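Local coordinates for protein WlaRA, TDP-fucose-3,4-ketoisomerase (Campylobacter jejuni subsp. jejuni 81116, PDB 5TPV) that is a WxcM-like protein of the cupin superfamily and binds thymidine-5'-diphosphate in the crystal, at residues B[120-123]-B[124-127]. Numbering follows the deposited sequence.
Sequences IYDY and KYFC
Asp122 caps helix 123-136 through Lys124, as the N-cap residue of the helix that follows the antiparallel strands of this cupin fold. CG of Asp122 is anti to the backbone N (chi1 -165°), which brings the carboxylate to the start of the helix, and OD2 accepts a weak, bent bond from Lys124 N at 3.1 Å. Two backbone bonds then start the helix. Phe126 N gives to Asp122 O at 2.8 Å, and Cys127 N gives to Tyr123 O at 2.9 Å.

Side chains also pack around the turn. The Asp122 carboxylate lies obliquely against the Tyr125 ring, with the two planes 61° apart; Asp122 CG comes 3.4 Å from Tyr125 CD2. Ile120, which ends strand 119-120, crosses Phe126 at about a right angle and sets CG2 3.9 Å from Phe126 CB. Both side chains are buried, and both also touch Met92. The side chain of Tyr121 sets off away from residues 124-127, and its OH is hydrogen-bonded to thymidine-5'-diphosphate.

The Tyr123 ring meets Phe126 and Cys127. Its OH is hydrogen-bonded to Asp70, and Trp94 meets its ring edge-to-face, so the ring is held from outside the helix as well. Tyr123 CE1 approaches the edge of the Phe126 ring, near its plane. Cys127 SG sits over one Tyr123 face in a sulfur-aromatic contact, 3.6 Å from the centroid and shifted toward the rim, where CZ and CE2 are its nearest ring atoms.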
loop_
_atom_site.group_PDB
_atom_site.type_symbol
_atom_site.label_atom_id
_atom_site.label_comp_id
_atom_site.label_asym_id
_atom_site.label_seq_id
_atom_site.Cartn_x
_atom_site.Cartn_y
_atom_site.Cartn_z
ATOM N N ILE B 120 5.843 -21.805 3.713
ATOM C CA ILE B 120 6.413 -23.034 3.237
ATOM C C ILE B 120 7.478 -22.705 2.206
ATOM O O ILE B 120 7.161 -22.223 1.124
ATOM C CB ILE B 120 5.323 -23.902 2.622
ATOM C CG1 ILE B 120 4.224 -24.083 3.652
ATOM C CG2 ILE B 120 5.913 -25.240 2.183
ATOM C CD1 ILE B 120 2.957 -24.536 2.995
ATOM N N TYR B 121 8.727 -22.968 2.590
ATOM C CA TYR B 121 9.892 -22.714 1.758
ATOM C C TYR B 121 10.371 -23.937 0.983
ATOM O O TYR B 121 11.235 -23.830 0.107
ATOM C CB TYR B 121 11.044 -22.266 2.651
ATOM C CG TYR B 121 10.889 -20.869 3.212
ATOM C CD1 TYR B 121 11.043 -19.763 2.389
ATOM C CD2 TYR B 121 10.672 -20.637 4.574
ATOM C CE1 TYR B 121 10.974 -18.458 2.895
ATOM C CE2 TYR B 121 10.594 -19.333 5.093
ATOM C CZ TYR B 121 10.739 -18.239 4.257
ATOM O OH TYR B 121 10.639 -16.918 4.733
ATOM N N ASP B 122 9.814 -25.098 1.285
ATOM C CA ASP B 122 10.216 -26.287 0.560
ATOM C C ASP B 122 9.148 -26.782 -0.396
ATOM O O ASP B 122 8.120 -27.321 0.028
ATOM C CB ASP B 122 10.557 -27.411 1.541
ATOM C CG ASP B 122 11.324 -28.573 0.880
ATOM O OD1 ASP B 122 12.323 -28.996 1.503
ATOM O OD2 ASP B 122 10.933 -29.071 -0.214
ATOM N N TYR B 123 9.435 -26.655 -1.684
ATOM C CA TYR B 123 8.462 -26.959 -2.725
ATOM C C TYR B 123 7.889 -28.370 -2.633
ATOM O O TYR B 123 6.694 -28.581 -2.776
ATOM C CB TYR B 123 9.080 -26.704 -4.095
ATOM C CG TYR B 123 8.107 -26.940 -5.201
ATOM C CD1 TYR B 123 7.099 -26.020 -5.443
ATOM C CD2 TYR B 123 8.191 -28.080 -6.013
ATOM C CE1 TYR B 123 6.187 -26.228 -6.448
ATOM C CE2 TYR B 123 7.267 -28.317 -7.017
ATOM C CZ TYR B 123 6.273 -27.376 -7.247
ATOM O OH TYR B 123 5.364 -27.556 -8.274
ATOM N N LYS B 124 8.758 -29.327 -2.381
ATOM C CA LYS B 124 8.379 -30.731 -2.244
ATOM C C LYS B 124 7.257 -30.871 -1.212
ATOM O O LYS B 124 6.192 -31.410 -1.515
ATOM C CB LYS B 124 9.584 -31.621 -1.834
ATOM C CG LYS B 124 10.973 -31.322 -2.431
ATOM C CD LYS B 124 11.220 -31.960 -3.796
ATOM C CE LYS B 124 11.530 -33.450 -3.690
ATOM N NZ LYS B 124 10.912 -34.238 -4.795
ATOM N N TYR B 125 7.486 -30.362 -0.002
ATOM C CA TYR B 125 6.442 -30.353 1.027
ATOM C C TYR B 125 5.251 -29.418 0.738
ATOM O O TYR B 125 4.121 -29.715 1.144
ATOM C CB TYR B 125 7.060 -30.064 2.406
ATOM C CG TYR B 125 8.106 -31.119 2.680
ATOM C CD1 TYR B 125 7.725 -32.467 2.746
ATOM C CD2 TYR B 125 9.466 -30.791 2.750
ATOM C CE1 TYR B 125 8.663 -33.456 2.924
ATOM C CE2 TYR B 125 10.418 -31.777 2.932
ATOM C CZ TYR B 125 9.993 -33.099 3.018
ATOM O OH TYR B 125 10.888 -34.102 3.196
ATOM N N PHE B 126 5.489 -28.325 0.015
ATOM C CA PHE B 126 4.356 -27.542 -0.527
ATOM C C PHE B 126 3.401 -28.444 -1.316
ATOM O O PHE B 126 2.181 -28.425 -1.071
ATOM C CB PHE B 126 4.787 -26.314 -1.372
ATOM C CG PHE B 126 3.648 -25.705 -2.167
ATOM C CD1 PHE B 126 2.612 -25.060 -1.520
ATOM C CD2 PHE B 126 3.555 -25.896 -3.539
ATOM C CE1 PHE B 126 1.539 -24.535 -2.221
ATOM C CE2 PHE B 126 2.496 -25.375 -4.248
ATOM C CZ PHE B 126 1.505 -24.661 -3.589
ATOM N N CYS B 127 3.958 -29.216 -2.250
ATOM C CA CYS B 127 3.135 -30.099 -3.103
ATOM C C CYS B 127 2.400 -31.147 -2.266
ATOM O O CYS B 127 1.217 -31.396 -2.467
ATOM C CB CYS B 127 3.943 -30.768 -4.221
ATOM S SG CYS B 127 4.649 -29.680 -5.485
#